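Local coordinates for protein regulator of chromosome condensation (Saccharomyces cerevisiae, PDB 3OF7) that promotes the exchange of GDP for GTP on the small GTPases GSP1 and GSP2, binds chromatin, and controls RNA metabolism and nuclear transport, at residues N158-L163 with Y170-F175; N94-L99 with I189-T194. All coordinates share one frame; numbering follows the deposited sequence. Where two conformers were deposited one is given.

Interaction 1: residues N158-L163 with Y170-F175; sequences NMSCAL and YAWGTF
Strands 159-164 and 169-177 form a beta hairpin within one propeller blade; residues 158-163 and 170-175 pair in it antiparallel, and the axes of strands 159-163 and 170-173 come within 4.6 Å. Ser160 and Trp172 form a hydrogen-bonded pair, Ser160 N reaching Trp172 O at 2.8 Å and Trp172 N returning to Ser160 O. Ala162 and Tyr170 repeat this pair of hydrogen bonds, while Met159 with Gly173 and Cys161 with Ala171 are non-hydrogen-bonded pairs. Beyond them Thr174 N reaches Asn158 O at 2.9 Å from above the carbonyl plane, and a water takes the N-H of Asn158 and donates to Thr174 O.

Trp172 holds CG between its own backbone N and carbonyl carbon (chi1 59°), and one face of the indole lies against Ser160. Ser160 CB sits over that face, 3.4 Å from the centroid of the five-membered ring, a CH-pi contact offset toward the rim; Ala162 CB approaches Trp172 CH2 at 4.3 Å. Ser160 OG bonds to Ala98 O, which also takes a weak bond from Trp172 NE1. An alanine in place of Trp172 would probably leave Ser160 CB without the ring it packs on, open a gap beside Ala162 and remove the weak N-H bond to Ala98 O.

On the face that carries Cys161 and Ala171, Met159, bent at chi2 and chi3, lies side by side with Phe175, pointing the same way. Its CG comes within 3.3 Å of Phe175 CE2, SD stands obliquely to the ring in a Met-aromatic contact, and CE meets Ala171 CB at 3.8 Å. Gly173, with phi 99° and psi -138°, passes close to Asn158 O, where a CB would clash. Such antiparallel pairing of neighbouring strands is typical of a blade in the RCC1 beta-propeller.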
loop_
_atom_site.group_PDB
_atom_site.type_symbol
_atom_site.label_atom_id
_atom_site.label_comp_id
_atom_site.label_asym_id
_atom_site.label_seq_id
_atom_site.Cartn_x
_atom_site.Cartn_y
_atom_site.Cartn_z
ATOM N N ASN A 158 4.949 -4.885 -10.091
ATOM C CA ASN A 158 5.124 -6.017 -11.010
ATOM C C ASN A 158 5.194 -7.403 -10.329
ATOM O O ASN A 158 5.298 -8.432 -11.018
ATOM C CB ASN A 158 6.402 -5.792 -11.849
ATOM C CG ASN A 158 6.422 -4.437 -12.557
ATOM O OD1 ASN A 158 7.218 -3.537 -12.219
ATOM N ND2 ASN A 158 5.547 -4.285 -13.539
ATOM N N MET A 159 5.154 -7.435 -8.998
ATOM C CA MET A 159 5.197 -8.709 -8.262
ATOM C C MET A 159 4.076 -8.858 -7.249
ATOM O O MET A 159 3.451 -7.881 -6.833
ATOM C CB MET A 159 6.596 -9.060 -7.688
ATOM C CG MET A 159 7.030 -8.452 -6.360
ATOM S SD MET A 159 6.481 -9.084 -4.737
ATOM C CE MET A 159 7.215 -10.719 -4.568
ATOM N N SER A 160 3.824 -10.102 -6.875
ATOM C CA SER A 160 2.728 -10.441 -5.998
ATOM C C SER A 160 3.239 -11.403 -4.945
ATOM O O SER A 160 4.159 -12.187 -5.206
ATOM C CB SER A 160 1.619 -11.098 -6.806
ATOM O OG SER A 160 1.029 -10.167 -7.692
ATOM N N CYS A 161 2.644 -11.338 -3.762
ATOM C CA CYS A 161 3.084 -12.148 -2.637
ATOM C C CYS A 161 1.908 -12.535 -1.753
ATOM O O CYS A 161 1.017 -11.725 -1.512
ATOM C CB CYS A 161 4.142 -11.405 -1.822
ATOM S SG CYS A 161 4.954 -12.430 -0.567
ATOM N N ALA A 162 1.906 -13.787 -1.299
ATOM C CA ALA A 162 0.917 -14.254 -0.335
ATOM C C ALA A 162 1.634 -14.875 0.847
ATOM O O ALA A 162 2.484 -15.771 0.674
ATOM C CB ALA A 162 -0.038 -15.270 -0.975
ATOM N N LEU A 163 1.299 -14.388 2.037
ATOM C CA LEU A 163 1.834 -14.913 3.282
ATOM C C LEU A 163 0.836 -15.878 3.913
ATOM O O LEU A 163 -0.326 -15.519 4.126
ATOM C CB LEU A 163 2.129 -13.766 4.251
ATOM C CG LEU A 163 2.559 -14.143 5.672
ATOM C CD1 LEU A 163 3.879 -14.932 5.664
ATOM C CD2 LEU A 163 2.657 -12.907 6.560
ATOM N N TYR A 170 4.459 -17.376 -0.809
ATOM C CA TYR A 170 4.375 -17.621 -2.249
ATOM C C TYR A 170 4.485 -16.294 -2.988
ATOM O O TYR A 170 3.907 -15.294 -2.569
ATOM C CB TYR A 170 3.086 -18.372 -2.631
ATOM C CG TYR A 170 3.225 -19.875 -2.477
ATOM C CD1 TYR A 170 3.410 -20.449 -1.218
ATOM C CD2 TYR A 170 3.203 -20.717 -3.592
ATOM C CE1 TYR A 170 3.565 -21.819 -1.066
ATOM C CE2 TYR A 170 3.350 -22.095 -3.451
ATOM C CZ TYR A 170 3.531 -22.636 -2.184
ATOM O OH TYR A 170 3.679 -23.997 -2.040
ATOM N N ALA A 171 5.252 -16.294 -4.069
ATOM C CA ALA A 171 5.527 -15.074 -4.820
ATOM C C ALA A 171 5.466 -15.345 -6.312
ATOM O O ALA A 171 5.661 -16.487 -6.753
ATOM C CB ALA A 171 6.873 -14.495 -4.423
ATOM N N TRP A 172 5.149 -14.299 -7.080
ATOM C CA TRP A 172 5.102 -14.369 -8.545
ATOM C C TRP A 172 5.227 -12.979 -9.183
ATOM O O TRP A 172 5.131 -11.957 -8.493
ATOM C CB TRP A 172 3.851 -15.124 -9.050
ATOM C CG TRP A 172 2.489 -14.571 -8.641
ATOM C CD1 TRP A 172 1.631 -13.854 -9.432
ATOM C CD2 TRP A 172 1.826 -14.725 -7.372
ATOM N NE1 TRP A 172 0.482 -13.541 -8.735
ATOM C CE2 TRP A 172 0.577 -14.062 -7.469
ATOM C CE3 TRP A 172 2.168 -15.350 -6.161
ATOM C CZ2 TRP A 172 -0.330 -14.007 -6.403
ATOM C CZ3 TRP A 172 1.265 -15.290 -5.091
ATOM C CH2 TRP A 172 0.029 -14.620 -5.225
ATOM N N GLY A 173 5.465 -12.954 -10.491
ATOM C CA GLY A 173 5.679 -11.703 -11.225
ATOM C C GLY A 173 7.166 -11.470 -11.421
ATOM O O GLY A 173 7.911 -12.419 -11.725
ATOM N N THR A 174 7.607 -10.224 -11.245
ATOM C CA THR A 174 9.022 -9.870 -11.408
ATOM C C THR A 174 9.326 -8.544 -10.723
ATOM O O THR A 174 8.404 -7.861 -10.262
ATOM C CB THR A 174 9.436 -9.798 -12.911
ATOM O OG1 THR A 174 10.866 -9.841 -13.022
ATOM C CG2 THR A 174 8.924 -8.507 -13.576
ATOM N N PHE A 175 10.606 -8.193 -10.634
ATOM C CA PHE A 175 11.002 -6.843 -10.249
ATOM C C PHE A 175 11.607 -6.119 -11.437
ATOM O O PHE A 175 12.506 -6.640 -12.117
ATOM C CB PHE A 175 12.011 -6.846 -9.093
ATOM C CG PHE A 175 11.562 -7.630 -7.897
ATOM C CD1 PHE A 175 12.075 -8.901 -7.650
ATOM C CD2 PHE A 175 10.619 -7.104 -7.019
ATOM C CE1 PHE A 175 11.654 -9.645 -6.527
ATOM C CE2 PHE A 175 10.196 -7.835 -5.896
ATOM C CZ PHE A 175 10.718 -9.114 -5.657
HETATM O O HOH W 1 7.801 -5.581 -8.775
#

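Interaction 2: residues N94-L99 with I189-T194; sequences NDVGAL and IKIQKT
The loop turn of residues 94-99 comes up against residues 189-194, which include the short strand 192-193, without a direct hydrogen bond between them, Gly97 CA lying 4.2 Å from Lys193 CA and Val96 CA 6.2 Å from Ile191 CA. The apolar part of the contact is carried by Val96 and Ile191, whose side chains cross at about a right angle. Ile191 CG2, anti to its own backbone N, rests against the backbone of Val96, 3.3 Å from Val96 O. The other branch carries CD1 out to Val96 CG1 at 4.0 Å, and the two branches of the isoleucine thus touch both the main chain and the side chain of one residue.

Gly97 (phi 83°) brings its CA close to the strand. A CB there would be tight against Gln192 O, Lys193 CA and Ile191 CG2, so the close approach of the two backbones probably depends on its absence. Gly97 N bonds back to Asn94 O, and Asn94 OD1 receives Leu99 N at 3.1 Å, the donor standing above the carbonyl plane; the asparagine thereby holds the turn from both its backbone and its side chain. The Asn94 amide is held further by ND2 bonds to Thr103 OG1 and Arg101 O.

A water lies between the two segments, within hydrogen-bonding distance of Asn94 OD1 and, at 2.9 Å, of Lys193 O. Within 189-194, Gln192 NE2 reaches forward to Thr194 O at 2.8 Å, with that oxygen in the amide plane. Val96 also packs on Thr174, Arg176 and Ile181. A loop of RCC1 repeat 2 is thus set against a strand of repeat 3, a seam between adjoining repeats of the RCC1 beta-propeller.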
loop_
_atom_site.group_PDB
_atom_site.type_symbol
_atom_site.label_atom_id
_atom_site.label_comp_id
_atom_site.label_asym_id
_atom_site.label_seq_id
_atom_site.Cartn_x
_atom_site.Cartn_y
_atom_site.Cartn_z
ATOM N N ASN A 94 -1.015 -8.019 -16.601
ATOM C CA ASN A 94 -0.347 -9.313 -16.546
ATOM C C ASN A 94 0.875 -9.430 -17.468
ATOM O O ASN A 94 1.355 -10.542 -17.724
ATOM C CB ASN A 94 -1.333 -10.439 -16.864
ATOM C CG ASN A 94 -0.966 -11.745 -16.172
ATOM O OD1 ASN A 94 -0.167 -11.757 -15.238
ATOM N ND2 ASN A 94 -1.559 -12.844 -16.622
ATOM N N ASP A 95 1.392 -8.293 -17.935
ATOM C CA ASP A 95 2.494 -8.304 -18.900
ATOM C C ASP A 95 3.724 -9.054 -18.394
ATOM O O ASP A 95 4.443 -9.675 -19.183
ATOM C CB ASP A 95 2.852 -6.881 -19.337
ATOM C CG ASP A 95 1.832 -6.305 -20.293
ATOM O OD1 ASP A 95 1.064 -7.100 -20.877
ATOM O OD2 ASP A 95 1.788 -5.069 -20.457
ATOM N N VAL A 96 3.960 -9.009 -17.081
ATOM C CA VAL A 96 5.098 -9.732 -16.487
ATOM C C VAL A 96 4.684 -10.718 -15.379
ATOM O O VAL A 96 5.414 -10.929 -14.408
ATOM C CB VAL A 96 6.232 -8.775 -16.026
ATOM C CG1 VAL A 96 6.965 -8.190 -17.245
ATOM C CG2 VAL A 96 5.682 -7.642 -15.120
ATOM N N GLY A 97 3.508 -11.314 -15.545
ATOM C CA GLY A 97 3.049 -12.411 -14.691
ATOM C C GLY A 97 2.408 -12.065 -13.355
ATOM O O GLY A 97 2.055 -12.967 -12.597
ATOM N N ALA A 98 2.224 -10.781 -13.059
ATOM C CA ALA A 98 1.777 -10.368 -11.713
ATOM C C ALA A 98 0.424 -10.942 -11.265
ATOM O O ALA A 98 0.181 -11.083 -10.062
ATOM C CB ALA A 98 1.781 -8.837 -11.570
ATOM N N LEU A 99 -0.453 -11.265 -12.213
ATOM C CA LEU A 99 -1.781 -11.786 -11.852
ATOM C C LEU A 99 -1.743 -13.244 -11.398
ATOM O O LEU A 99 -2.691 -13.727 -10.770
ATOM C CB LEU A 99 -2.794 -11.601 -12.989
ATOM C CG LEU A 99 -3.000 -10.196 -13.568
ATOM C CD1 LEU A 99 -4.206 -10.211 -14.500
ATOM C CD2 LEU A 99 -3.173 -9.150 -12.463
ATOM N N ILE A 189 15.239 -17.226 -12.178
ATOM C CA ILE A 189 13.921 -16.929 -12.741
ATOM C C ILE A 189 13.852 -15.440 -13.072
ATOM O O ILE A 189 14.110 -14.592 -12.208
ATOM C CB ILE A 189 12.754 -17.292 -11.762
ATOM C CG1 ILE A 189 12.830 -18.757 -11.311
ATOM C CG2 ILE A 189 11.393 -17.019 -12.416
ATOM C CD1 ILE A 189 12.145 -19.024 -9.973
ATOM N N LYS A 190 13.527 -15.140 -14.325
ATOM C CA LYS A 190 13.360 -13.761 -14.788
ATOM C C LYS A 190 11.937 -13.259 -14.510
ATOM O O LYS A 190 11.756 -12.200 -13.906
ATOM C CB LYS A 190 13.686 -13.642 -16.282
ATOM C CG LYS A 190 13.390 -12.262 -16.867
ATOM C CD LYS A 190 13.770 -12.163 -18.338
ATOM C CE LYS A 190 13.706 -10.719 -18.810
ATOM N NZ LYS A 190 13.974 -10.594 -20.275
ATOM N N ILE A 191 10.952 -14.027 -14.970
ATOM C CA ILE A 191 9.521 -13.740 -14.775
ATOM C C ILE A 191 8.839 -15.011 -14.276
ATOM O O ILE A 191 8.945 -16.069 -14.907
ATOM C CB ILE A 191 8.841 -13.279 -16.092
ATOM C CG1 ILE A 191 9.411 -11.930 -16.557
ATOM C CG2 ILE A 191 7.297 -13.217 -15.942
ATOM C CD1 ILE A 191 9.038 -11.553 -17.982
ATOM N N GLN A 192 8.151 -14.902 -13.140
ATOM C CA GLN A 192 7.430 -16.021 -12.539
ATOM C C GLN A 192 5.928 -15.870 -12.776
ATOM O O GLN A 192 5.286 -15.031 -12.149
ATOM C CB GLN A 192 7.739 -16.089 -11.034
ATOM C CG GLN A 192 7.112 -17.271 -10.303
ATOM C CD GLN A 192 7.506 -18.604 -10.913
ATOM O OE1 GLN A 192 8.666 -18.808 -11.284
ATOM N NE2 GLN A 192 6.546 -19.513 -11.026
ATOM N N LYS A 193 5.372 -16.680 -13.678
ATOM C CA LYS A 193 3.981 -16.506 -14.124
ATOM C C LYS A 193 2.926 -17.134 -13.198
ATOM O O LYS A 193 1.753 -16.771 -13.256
ATOM C CB LYS A 193 3.807 -17.028 -15.558
ATOM C CG LYS A 193 4.538 -16.196 -16.611
ATOM C CD LYS A 193 4.421 -16.803 -18.006
ATOM C CE LYS A 193 5.039 -15.878 -19.046
ATOM N NZ LYS A 193 5.212 -16.551 -20.370
ATOM N N THR A 194 3.344 -18.078 -12.364
ATOM C CA THR A 194 2.439 -18.726 -11.411
ATOM C C THR A 194 3.021 -18.632 -9.999
ATOM O O THR A 194 4.233 -18.500 -9.843
ATOM C CB THR A 194 2.178 -20.206 -11.788
ATOM O OG1 THR A 194 3.428 -20.881 -11.974
ATOM C CG2 THR A 194 1.354 -20.296 -13.079
HETATM O O HOH W 2 0.383 -14.727 -14.792
#

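In the fold
From the N terminus the chain first passes through residues 94-99, after strand 88-92 in repeat 2, and then reaches 158-163. It turns within six residues to 170-175, where interaction 1 closes a hairpin. It runs on through strand 180-183 to 189-194, and there interaction 2 closes a much longer loop of 89 residues, inside which interaction 1 is nested. The centres of the two lie about 8 Å apart, and the segments touch directly: Gly173 N and Thr174 OG1 probably hydrogen-bond to the backbone carbonyls of Gln192 and Lys190, respectively, while Trp172 CD1 packs on Gly97 O. Repeats 2 and 3 are thus tied together beside the hairpin.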